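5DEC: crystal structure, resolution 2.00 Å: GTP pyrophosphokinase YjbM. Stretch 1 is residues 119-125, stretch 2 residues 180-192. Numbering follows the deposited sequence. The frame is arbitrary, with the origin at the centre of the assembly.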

# COMPACT_ATOMS: atom_id res chain seq x y z
N LYS B 119 3.62 9.03 34.02
CA LYS B 119 3.21 10.43 34.24
C LYS B 119 2.04 10.51 35.21
O LYS B 119 1.48 9.48 35.58
N GLU B 120 1.70 11.72 35.64
CA GLU B 120 0.68 11.91 36.67
C GLU B 120 -0.70 11.36 36.28
O GLU B 120 -1.41 10.81 37.13
N SER B 121 -1.09 11.49 35.01
CA SER B 121 -2.43 11.07 34.58
C SER B 121 -2.47 9.59 34.22
O SER B 121 -3.54 9.01 34.08
N GLY B 122 -1.30 8.98 34.02
CA GLY B 122 -1.24 7.59 33.61
C GLY B 122 -0.63 7.28 32.26
O GLY B 122 -0.75 6.15 31.79
N TYR B 123 0.01 8.26 31.62
CA TYR B 123 0.64 8.05 30.31
C TYR B 123 1.75 7.02 30.43
O TYR B 123 2.62 7.14 31.29
N ARG B 124 1.67 5.99 29.60
CA ARG B 124 2.69 4.95 29.55
C ARG B 124 3.22 4.81 28.11
O ARG B 124 2.42 4.58 27.19
N SER B 125 4.54 4.93 27.92
CA SER B 125 5.18 4.83 26.60
C SER B 125 6.70 4.89 26.72
O SER B 125 7.24 5.58 27.59
N LEU B 180 -10.44 8.92 33.37
CA LEU B 180 -9.30 8.69 32.48
C LEU B 180 -8.15 8.09 33.26
O LEU B 180 -7.46 7.20 32.79
N GLN B 181 -7.95 8.60 34.48
CA GLN B 181 -6.92 8.06 35.35
C GLN B 181 -7.27 6.62 35.75
O GLN B 181 -6.39 5.76 35.77
N ARG B 182 -8.54 6.35 36.03
CA ARG B 182 -8.92 4.95 36.32
C ARG B 182 -8.69 4.04 35.12
O ARG B 182 -8.30 2.86 35.28
N ALA B 183 -8.96 4.56 33.92
CA ALA B 183 -8.75 3.76 32.72
C ALA B 183 -7.27 3.43 32.56
O ALA B 183 -6.93 2.32 32.10
N SER B 184 -6.39 4.36 32.91
CA SER B 184 -4.96 4.08 32.77
C SER B 184 -4.51 2.96 33.71
O SER B 184 -3.67 2.14 33.36
N GLU B 185 -5.07 2.94 34.91
CA GLU B 185 -4.77 1.86 35.85
C GLU B 185 -5.34 0.54 35.36
O GLU B 185 -4.70 -0.50 35.49
N ALA B 186 -6.55 0.57 34.81
CA ALA B 186 -7.15 -0.62 34.25
C ALA B 186 -6.32 -1.16 33.07
O ALA B 186 -6.14 -2.38 32.95
N ALA B 187 -5.82 -0.27 32.20
CA ALA B 187 -4.94 -0.71 31.11
C ALA B 187 -3.65 -1.32 31.65
O ALA B 187 -3.14 -2.31 31.14
N SER B 188 -3.09 -0.68 32.68
CA SER B 188 -1.90 -1.20 33.34
C SER B 188 -2.14 -2.59 33.94
O SER B 188 -1.31 -3.50 33.81
N ARG B 189 -3.30 -2.78 34.58
CA ARG B 189 -3.58 -4.10 35.14
C ARG B 189 -3.75 -5.16 34.06
O ARG B 189 -3.35 -6.30 34.25
N LEU B 190 -4.36 -4.79 32.94
CA LEU B 190 -4.48 -5.72 31.84
C LEU B 190 -3.10 -6.15 31.36
O LEU B 190 -2.87 -7.34 31.14
N ASP B 191 -2.18 -5.19 31.21
CA ASP B 191 -0.83 -5.53 30.77
C ASP B 191 -0.14 -6.46 31.77
O ASP B 191 0.57 -7.38 31.38
N GLU B 192 -0.37 -6.24 33.07
CA GLU B 192 0.21 -7.10 34.10
C GLU B 192 -0.28 -8.54 33.98
O GLU B 192 0.51 -9.47 34.04

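A loop lies against one side of a helix in a small, largely polar contact, burying 324 Å² in total and anchored by one buried arginine that reaches a helix aspartate. Residues 119-125 form no regular helix or strand, while 180-192 is helical throughout; the helix side is read through Gln181, Ser184, Ala187, Ser188 and Asp191, about one turn apart except for the neighbours Ala187 and Ser188.

Arg124 does most of the work on the loop side. Its CB points toward the helix, and chi1 m, chi2 t, chi3 p carry the guanidinium along the helix surface. There Arg124 NH2 donates to Asp191 OD2 at 2.5 Å, a hydrogen bond within a salt bridge, with the carboxylate oxygen at the guanidinium edge. Asp191 points toward the loop with chi1 m, and OD2 is also hydrogen-bonded elsewhere in the structure. The path to it is lined by small residues: Ala187 CB lies 3.8 Å from Arg124 NH1, and Ser188, chi1 t, brings its CB to 4.0 Å from Arg124 CZ. Ser188 N sits over one guanidinium face, its hydrogen already given to Ser184 O.

At the other end the rule is close backbone approach. The CA atoms of Gly122 and Ser184 are 5.2 Å apart, and Ser184 OG lies 3.4 Å from Gly122 CA. A CB on Gly122 would fall 2.0 Å from Ser184 OG, a clash, and the phi/psi of 117/11 independently calls for glycine. Ser184 points toward the loop in the p rotamer, yet Ser184 OG donates back to Gln181 O (2.9 Å), satisfying the hydroxyl within the helix. Gln181 leaves sideways, chi1 t and chi2 p, and its end bends nearer the loop, beside the carbonyls of Glu120 and Ser121. Tyr123 points away and takes no part.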

# COMPACT_ATOMS: atom_id res chain seq x y z
CB LYS B 119 2.89 11.11 32.89
CG LYS B 119 1.45 11.53 32.62
CD LYS B 119 1.33 12.36 31.35
CE LYS B 119 -0.09 12.70 30.98
NZ LYS B 119 -0.24 12.93 29.52
CB GLU B 120 0.57 13.40 37.03
CG GLU B 120 -0.07 14.30 35.97
CD GLU B 120 0.75 14.39 34.69
OE1 GLU B 120 1.95 14.05 34.72
OE2 GLU B 120 0.18 14.79 33.65
CB SER B 121 -2.93 11.87 33.38
OG SER B 121 -2.36 11.40 32.18
CB TYR B 123 1.21 9.35 29.73
CG TYR B 123 1.91 9.21 28.38
CD1 TYR B 123 1.18 9.12 27.19
CD2 TYR B 123 3.30 9.18 28.30
CE1 TYR B 123 1.82 8.98 25.96
CE2 TYR B 123 3.95 9.05 27.07
CZ TYR B 123 3.20 8.96 25.90
OH TYR B 123 3.84 8.84 24.69
CB ARG B 124 2.07 3.65 30.04
CG ARG B 124 1.62 3.74 31.50
CD ARG B 124 0.55 2.69 31.82
NE ARG B 124 0.98 1.33 31.58
CZ ARG B 124 0.28 0.45 30.86
NH1 ARG B 124 -0.87 0.81 30.29
NH2 ARG B 124 0.74 -0.78 30.70
CB SER B 125 4.68 5.93 25.66
OG SER B 125 5.17 5.77 24.33
CB LEU B 180 -8.87 10.00 31.83
CG LEU B 180 -7.91 9.94 30.66
CD1 LEU B 180 -8.43 9.04 29.58
CD2 LEU B 180 -7.63 11.36 30.16
CB GLN B 181 -6.73 8.96 36.58
CG GLN B 181 -5.98 8.31 37.74
CD GLN B 181 -4.51 8.06 37.43
OE1 GLN B 181 -3.90 8.79 36.66
NE2 GLN B 181 -3.94 7.03 38.05
CB ARG B 182 -10.39 4.79 36.73
CG ARG B 182 -10.80 5.29 38.09
CD ARG B 182 -12.05 4.49 38.55
NE ARG B 182 -12.02 4.41 40.00
CZ ARG B 182 -11.88 3.31 40.74
NH1 ARG B 182 -11.80 2.09 40.20
NH2 ARG B 182 -11.86 3.45 42.04
CB ALA B 183 -9.30 4.47 31.47
CB SER B 184 -4.10 5.33 33.01
OG SER B 184 -3.88 5.60 34.38
CB GLU B 185 -5.34 2.20 37.25
CG GLU B 185 -4.52 3.30 37.95
CD GLU B 185 -5.30 4.06 39.01
OE1 GLU B 185 -6.44 3.65 39.35
OE2 GLU B 185 -4.78 5.09 39.50
CB ALA B 186 -8.59 -0.33 33.81
CB ALA B 187 -4.61 0.48 30.17
CB SER B 188 -1.43 -0.23 34.42
OG SER B 188 -0.27 -0.73 35.06
CB ARG B 189 -4.83 -4.10 36.02
CG ARG B 189 -4.58 -3.51 37.40
CD ARG B 189 -5.80 -3.72 38.29
NE ARG B 189 -6.89 -2.85 37.89
CZ ARG B 189 -7.14 -1.64 38.39
NH1 ARG B 189 -6.36 -1.14 39.35
NH2 ARG B 189 -8.17 -0.95 37.94
CB LEU B 190 -5.29 -5.11 30.69
CG LEU B 190 -5.36 -5.89 29.38
CD1 LEU B 190 -5.91 -7.29 29.63
CD2 LEU B 190 -6.21 -5.15 28.36
CB ASP B 191 0.01 -4.27 30.54
CG ASP B 191 -0.18 -3.69 29.13
OD1 ASP B 191 -0.61 -4.44 28.22
OD2 ASP B 191 0.08 -2.47 28.95
CB GLU B 192 -0.11 -6.57 35.51
CG GLU B 192 0.55 -5.26 35.87
CD GLU B 192 0.01 -4.66 37.18
OE1 GLU B 192 -0.69 -5.37 37.93
OE2 GLU B 192 0.29 -3.47 37.46